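Local coordinates for protein seryl-tRNA synthetase, cytoplasmic (Candida albicans, PDB 3QO8) that attaches serine to tRNA(Ser), first activating the amino acid with ATP to seryl-adenylate and then transferring it to the acceptor end of the tRNA, at residues Val368-Cys373 and Leu401-Ser406; Tyr334-Ile339 and Lys350-Glu355. All blocks are in the same frame, centred on the assembly; numbering follows the deposited sequence.

Both contacts lie in one mixed, largely antiparallel sheet of the class II catalytic core. From the N-terminal side, residues 334-339 come first; ten residues without helix or strand lead on to 350-355, and contact 2 closes this short hairpin. The next strand, 363-372, pairs with 350-358 and carries the first half of contact 1. Between residues 368-373 and 401-406, where contact 1 closes, lie 27 residues that include helix 376-381. The two closures follow in series, neither nested nor crossed. C370 N lies 2.8 Å from Y352 O between the middle strands, and the carboxylate of D353 in contact 2 hydrogen-bonds to the hydroxyl of S369, the magnesium ligand of contact 1.

Contact 1: residues Val368-Cys373 and Leu401-Ser406; sequences VSCSNC and LNSTLS. With MG (magnesium ion), chain C; SSA (5'-O-(N-(L-seryl)-sulfamoyl)adenosine), chain B.
The hydroxyl OG1 of T404 stands where inhibitor and strand 368-372 converge: it donates to OG of the seryl moiety of the sulfamoyl adenosine across 2.6 Å and accepts the backbone N-H of S369 at 3.2 Å, an almost straight bond (166°). With OG1 anti to its own carbonyl carbon (chi1 -46°), T404 thus takes a role in the sheet pairing as well as in holding the seryl-adenylate analogue. The backbone N of T404 returns a bond to S369 O, and two residues away on each strand S371 and N402 exchange two more, of which S371 N to N402 O is the shorter at 2.8 Å. S369, S371 and N402 turn their side chains to the ligand side. S369 OG reaches the magnesium ion at 2.4 Å, alongside the sulfamoyl oxygen O2S, three waters and E366; D353 hydrogen-bonds to the same hydroxyl and so helps to position this ligand. N402 OD1 comes within 3.1 Å of the inhibitor CA and accepts from a water that also bonds S371 OG, while N402 ND2 lies 3.7 Å from C373 SG. On the reverse face C370 and S403 form a close non-hydrogen-bonded pair, CB of C370 resting on S403 OG, and CD2 of L401 packs against CG of N372 at 3.7 Å beneath helix 312-329. V368 CG1 lies against the T404 carbonyl oxygen. T246, E248 and E302, probable serine-site residues, also hydrogen-bond the analogue. Two neighbouring antiparallel strands that present a metal ligand and a serine-binding threonine side by side form part of the active-site floor of a class II aminoacyl-tRNA synthetase.

Contact 2: residues Tyr334-Ile339 and Lys350-Glu355; sequences YRVVGI and KKYDLE
L354 lays CD1 over one face of the Y334 ring, 3.9 Å from the centroid and 18° off the ring normal, a CH-pi contact displaced toward the rim; its CD2 meets Y334 CB. On the same side of the hairpin V336 CG1 approaches CD2 of the Y352 ring obliquely at 3.6 Å, and CD1 of that ring lies 3.8 Å from G338 CA. The other side mixes charged and aliphatic groups. R335, extended from CG to NE, grips E355 OE1 side-on with NE (2.7 Å) and NH2 (2.9 Å). This salt bridge brings the oxygen into the guanidinium plane, with the carboxylate turned 30° from it. V337 crosses the E355 side chain at about a right angle, its CG2 3.9 Å from CD. Beyond it, I339 packs against the carboxylate of D353, whose OD1 hydrogen-bonds to S369, with I339 CD1 3.5 Å from D353 OD2; I339 CG1 touches CE of K351. Backbone bonds of R335-E355 and V337-D353, with I339 N to K351 O, hold the antiparallel register. Strand 126-131 pairs with 334-338 and strand 363-372 with 350-358, while helix 312-329 packs over the side bearing Y334, V336 and Y352.

Contact 1: residues Val368-Cys373 and Leu401-Ser406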
loop_
_atom_site.group_PDB
_atom_site.type_symbol
_atom_site.label_atom_id
_atom_site.label_comp_id
_atom_site.label_asym_id
_atom_site.label_seq_id
_atom_site.Cartn_x
_atom_site.Cartn_y
_atom_site.Cartn_z
ATOM N N VAL A 368 -8.655 -15.675 11.838
ATOM C CA VAL A 368 -8.934 -16.271 10.545
ATOM C C VAL A 368 -10.427 -16.332 10.269
ATOM O O VAL A 368 -11.203 -16.723 11.153
ATOM C CB VAL A 368 -8.364 -17.717 10.468
ATOM C CG1 VAL A 368 -8.917 -18.459 9.250
ATOM C CG2 VAL A 368 -6.838 -17.702 10.450
ATOM N N SER A 369 -10.829 -15.939 9.055
ATOM C CA SER A 369 -12.160 -16.267 8.545
ATOM C C SER A 369 -12.004 -17.112 7.294
ATOM O O SER A 369 -11.187 -16.805 6.429
ATOM C CB SER A 369 -12.971 -15.016 8.200
ATOM O OG SER A 369 -13.444 -14.382 9.369
ATOM N N CYS A 370 -12.809 -18.163 7.201
ATOM C CA CYS A 370 -12.771 -19.112 6.104
ATOM C C CYS A 370 -14.197 -19.256 5.569
ATOM O O CYS A 370 -15.097 -19.656 6.307
ATOM C CB CYS A 370 -12.256 -20.465 6.618
ATOM S SG CYS A 370 -12.219 -21.821 5.365
ATOM N N SER A 371 -14.401 -18.921 4.299
ATOM C CA SER A 371 -15.737 -18.838 3.723
ATOM C C SER A 371 -15.854 -19.625 2.432
ATOM O O SER A 371 -14.964 -19.580 1.597
ATOM C CB SER A 371 -16.086 -17.380 3.408
ATOM O OG SER A 371 -16.059 -16.575 4.573
ATOM N N ASN A 372 -16.967 -20.333 2.274
ATOM C CA ASN A 372 -17.376 -20.852 0.975
ATOM C C ASN A 372 -18.405 -19.884 0.415
ATOM O O ASN A 372 -19.481 -19.700 0.998
ATOM C CB ASN A 372 -17.984 -22.251 1.096
ATOM C CG ASN A 372 -18.249 -22.897 -0.259
ATOM O OD1 ASN A 372 -18.148 -22.247 -1.305
ATOM N ND2 ASN A 372 -18.596 -24.181 -0.242
ATOM N N CYS A 373 -18.051 -19.236 -0.691
ATOM C CA CYS A 373 -18.914 -18.248 -1.330
ATOM C C CYS A 373 -19.621 -18.861 -2.541
ATOM O O CYS A 373 -20.225 -18.150 -3.350
ATOM C CB CYS A 373 -18.088 -17.006 -1.742
ATOM S SG CYS A 373 -17.348 -16.138 -0.292
ATOM N N LEU A 401 -13.781 -19.911 -2.827
ATOM C CA LEU A 401 -13.629 -19.954 -1.386
ATOM C C LEU A 401 -12.446 -19.091 -1.034
ATOM O O LEU A 401 -11.510 -18.951 -1.829
ATOM C CB LEU A 401 -13.353 -21.381 -0.930
ATOM C CG LEU A 401 -14.391 -22.448 -1.291
ATOM C CD1 LEU A 401 -13.936 -23.234 -2.510
ATOM C CD2 LEU A 401 -14.587 -23.389 -0.093
ATOM N N ASN A 402 -12.477 -18.505 0.155
ATOM C CA ASN A 402 -11.336 -17.751 0.626
ATOM C C ASN A 402 -11.166 -17.999 2.108
ATOM O O ASN A 402 -12.152 -18.204 2.830
ATOM C CB ASN A 402 -11.496 -16.256 0.326
ATOM C CG ASN A 402 -12.579 -15.596 1.173
ATOM O OD1 ASN A 402 -12.320 -15.134 2.295
ATOM N ND2 ASN A 402 -13.798 -15.537 0.637
ATOM N N SER A 403 -9.916 -18.019 2.558
ATOM C CA SER A 403 -9.638 -18.169 3.978
ATOM C C SER A 403 -8.345 -17.466 4.345
ATOM O O SER A 403 -7.336 -17.601 3.656
ATOM C CB SER A 403 -9.576 -19.647 4.375
ATOM O OG SER A 403 -9.133 -19.798 5.722
ATOM N N THR A 404 -8.370 -16.709 5.434
ATOM C CA THR A 404 -7.130 -16.184 5.962
ATOM C C THR A 404 -6.173 -17.351 6.192
ATOM O O THR A 404 -6.586 -18.396 6.675
ATOM C CB THR A 404 -7.355 -15.514 7.317
ATOM O OG1 THR A 404 -8.504 -14.658 7.246
ATOM C CG2 THR A 404 -6.118 -14.723 7.732
ATOM N N LEU A 405 -4.902 -17.190 5.837
ATOM C CA LEU A 405 -3.890 -18.052 6.430
ATOM C C LEU A 405 -3.315 -17.304 7.627
ATOM O O LEU A 405 -3.474 -17.732 8.760
ATOM C CB LEU A 405 -2.773 -18.444 5.450
ATOM C CG LEU A 405 -1.766 -19.365 6.161
ATOM C CD1 LEU A 405 -2.322 -20.789 6.313
ATOM C CD2 LEU A 405 -0.415 -19.389 5.490
ATOM N N SER A 406 -2.667 -16.167 7.379
ATOM C CA SER A 406 -2.196 -15.321 8.478
ATOM C C SER A 406 -2.282 -13.841 8.154
ATOM O O SER A 406 -1.660 -13.379 7.199
ATOM C CB SER A 406 -0.759 -15.666 8.877
ATOM O OG SER A 406 -0.294 -14.799 9.913
HETATM MG MG MG C . -13.808 -12.059 9.857
HETATM N N10 SSA B . -10.492 -12.456 2.613
HETATM C CA SSA B . -11.081 -12.813 3.902
HETATM C CB SSA B . -10.313 -13.979 4.523
HETATM O OG SSA B . -9.003 -13.552 4.946
HETATM C C9 SSA B . -11.064 -11.632 4.830
HETATM O O9 SSA B . -10.508 -10.584 4.524
HETATM N N8 SSA B . -11.678 -11.799 5.997
HETATM S S1 SSA B . -11.510 -10.784 7.225
HETATM O O1S SSA B . -12.144 -9.516 7.002
HETATM O O2S SSA B . -12.050 -11.400 8.392
HETATM O "O5'" SSA B . -10.011 -10.555 7.500
HETATM C "C5'" SSA B . -9.125 -11.647 7.674
HETATM C "C4'" SSA B . -8.259 -11.402 8.914
HETATM O "O4'" SSA B . -7.480 -10.203 8.829
HETATM C "C3'" SSA B . -9.051 -11.237 10.191
HETATM O "O3'" SSA B . -9.483 -12.519 10.670
HETATM C "C2'" SSA B . -8.017 -10.566 11.088
HETATM O "O2'" SSA B . -7.088 -11.541 11.598
HETATM C "C1'" SSA B . -7.256 -9.656 10.123
HETATM N N9 SSA B . -7.797 -8.283 10.177
HETATM C C8 SSA B . -9.001 -7.869 9.748
HETATM N N7 SSA B . -9.115 -6.546 9.993
HETATM C C5 SSA B . -7.967 -6.144 10.570
HETATM C C6 SSA B . -7.510 -4.920 11.020
HETATM N N6 SSA B . -8.311 -3.839 10.910
HETATM N N1 SSA B . -6.273 -4.833 11.563
HETATM C C2 SSA B . -5.495 -5.917 11.665
HETATM N N3 SSA B . -5.908 -7.113 11.226
HETATM C C4 SSA B . -7.143 -7.245 10.690
HETATM O O HOH W 1 -13.520 -15.553 4.701
HETATM O O HOH W 2 -14.671 -9.813 10.600
HETATM O O HOH W 3 -15.505 -12.758 11.380
HETATM O O HOH W 4 -15.432 -11.888 7.836
#

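Contact 2: residues Tyr334-Ile339 and Lys350-Glu355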
loop_
_atom_site.group_PDB
_atom_site.type_symbol
_atom_site.label_atom_id
_atom_site.label_comp_id
_atom_site.label_asym_id
_atom_site.label_seq_id
_atom_site.Cartn_x
_atom_site.Cartn_y
_atom_site.Cartn_z
ATOM N N TYR A 334 -6.214 -22.477 19.980
ATOM C CA TYR A 334 -7.287 -21.810 19.252
ATOM C C TYR A 334 -8.582 -22.587 19.361
ATOM O O TYR A 334 -8.596 -23.711 19.851
ATOM C CB TYR A 334 -6.915 -21.625 17.767
ATOM C CG TYR A 334 -6.703 -22.945 17.048
ATOM C CD1 TYR A 334 -7.781 -23.683 16.579
ATOM C CD2 TYR A 334 -5.421 -23.456 16.854
ATOM C CE1 TYR A 334 -7.589 -24.921 15.940
ATOM C CE2 TYR A 334 -5.219 -24.682 16.213
ATOM C CZ TYR A 334 -6.308 -25.409 15.772
ATOM O OH TYR A 334 -6.112 -26.614 15.147
ATOM N N ARG A 335 -9.668 -21.975 18.909
ATOM C CA ARG A 335 -10.899 -22.701 18.655
ATOM C C ARG A 335 -11.405 -22.329 17.268
ATOM O O ARG A 335 -11.125 -21.240 16.775
ATOM C CB ARG A 335 -11.965 -22.368 19.703
ATOM C CG ARG A 335 -12.353 -20.896 19.764
ATOM C CD ARG A 335 -13.494 -20.666 20.780
ATOM N NE ARG A 335 -14.000 -19.293 20.729
ATOM C CZ ARG A 335 -14.735 -18.720 21.685
ATOM N NH1 ARG A 335 -15.057 -19.395 22.778
ATOM N NH2 ARG A 335 -15.152 -17.465 21.545
ATOM N N VAL A 336 -12.131 -23.245 16.642
ATOM C CA VAL A 336 -12.807 -22.974 15.369
ATOM C C VAL A 336 -14.307 -22.876 15.631
ATOM O O VAL A 336 -14.901 -23.761 16.279
ATOM C CB VAL A 336 -12.531 -24.091 14.357
ATOM C CG1 VAL A 336 -13.288 -23.840 13.039
ATOM C CG2 VAL A 336 -11.027 -24.197 14.090
ATOM N N VAL A 337 -14.919 -21.801 15.151
ATOM C CA VAL A 337 -16.338 -21.566 15.396
ATOM C C VAL A 337 -17.126 -21.366 14.115
ATOM O O VAL A 337 -16.663 -20.710 13.182
ATOM C CB VAL A 337 -16.567 -20.355 16.345
ATOM C CG1 VAL A 337 -15.905 -20.610 17.701
ATOM C CG2 VAL A 337 -16.024 -19.072 15.735
ATOM N N GLY A 338 -18.328 -21.929 14.081
ATOM C CA GLY A 338 -19.224 -21.765 12.954
ATOM C C GLY A 338 -20.057 -20.515 13.153
ATOM O O GLY A 338 -20.913 -20.460 14.033
ATOM N N ILE A 339 -19.807 -19.509 12.323
ATOM C CA ILE A 339 -20.438 -18.202 12.472
ATOM C C ILE A 339 -21.948 -18.242 12.198
ATOM O O ILE A 339 -22.392 -18.829 11.203
ATOM C CB ILE A 339 -19.750 -17.153 11.541
ATOM C CG1 ILE A 339 -18.257 -17.059 11.858
ATOM C CG2 ILE A 339 -20.409 -15.787 11.684
ATOM C CD1 ILE A 339 -17.952 -16.622 13.310
ATOM N N LYS A 350 -21.358 -20.104 3.978
ATOM C CA LYS A 350 -20.930 -20.694 5.249
ATOM C C LYS A 350 -19.591 -20.093 5.626
ATOM O O LYS A 350 -18.739 -19.897 4.751
ATOM C CB LYS A 350 -20.776 -22.209 5.100
ATOM C CG LYS A 350 -20.407 -22.948 6.389
ATOM C CD LYS A 350 -20.258 -24.439 6.137
ATOM C CE LYS A 350 -19.932 -25.199 7.423
ATOM N NZ LYS A 350 -21.041 -25.183 8.434
ATOM N N LYS A 351 -19.386 -19.818 6.913
ATOM C CA LYS A 351 -18.114 -19.272 7.371
ATOM C C LYS A 351 -17.659 -19.869 8.707
ATOM O O LYS A 351 -18.458 -20.014 9.633
ATOM C CB LYS A 351 -18.216 -17.756 7.497
ATOM C CG LYS A 351 -16.920 -17.076 7.895
ATOM C CD LYS A 351 -17.038 -15.587 7.687
ATOM C CE LYS A 351 -17.254 -14.879 8.997
ATOM N NZ LYS A 351 -17.566 -13.448 8.780
ATOM N N TYR A 352 -16.379 -20.222 8.789
ATOM C CA TYR A 352 -15.748 -20.641 10.044
ATOM C C TYR A 352 -14.711 -19.609 10.396
ATOM O O TYR A 352 -13.961 -19.174 9.525
ATOM C CB TYR A 352 -15.000 -21.966 9.888
ATOM C CG TYR A 352 -15.817 -23.235 10.013
ATOM C CD1 TYR A 352 -17.197 -23.207 10.142
ATOM C CD2 TYR A 352 -15.186 -24.475 10.003
ATOM C CE1 TYR A 352 -17.921 -24.381 10.247
ATOM C CE2 TYR A 352 -15.897 -25.642 10.103
ATOM C CZ TYR A 352 -17.259 -25.595 10.227
ATOM O OH TYR A 352 -17.948 -26.780 10.331
ATOM N N ASP A 353 -14.628 -19.241 11.669
ATOM C CA ASP A 353 -13.521 -18.413 12.116
ATOM C C ASP A 353 -12.607 -19.265 12.992
ATOM O O ASP A 353 -13.072 -20.137 13.742
ATOM C CB ASP A 353 -14.014 -17.207 12.927
ATOM C CG ASP A 353 -14.580 -16.092 12.056
ATOM O OD1 ASP A 353 -14.721 -16.278 10.823
ATOM O OD2 ASP A 353 -14.905 -15.027 12.621
ATOM N N LEU A 354 -11.306 -19.040 12.875
ATOM C CA LEU A 354 -10.368 -19.587 13.834
ATOM C C LEU A 354 -10.049 -18.415 14.745
ATOM O O LEU A 354 -9.651 -17.344 14.284
ATOM C CB LEU A 354 -9.103 -20.142 13.158
ATOM C CG LEU A 354 -8.084 -20.819 14.091
ATOM C CD1 LEU A 354 -7.331 -21.940 13.388
ATOM C CD2 LEU A 354 -7.112 -19.814 14.692
ATOM N N GLU A 355 -10.280 -18.616 16.031
ATOM C CA GLU A 355 -10.027 -17.608 17.048
ATOM C C GLU A 355 -8.966 -18.160 17.984
ATOM O O GLU A 355 -9.141 -19.230 18.577
ATOM C CB GLU A 355 -11.311 -17.312 17.839
ATOM C CG GLU A 355 -12.537 -16.963 16.977
ATOM C CD GLU A 355 -13.773 -16.723 17.836
ATOM O OE1 GLU A 355 -13.884 -17.366 18.900
ATOM O OE2 GLU A 355 -14.614 -15.884 17.465
HETATM O O HOH W 5 -21.175 -20.262 9.293
#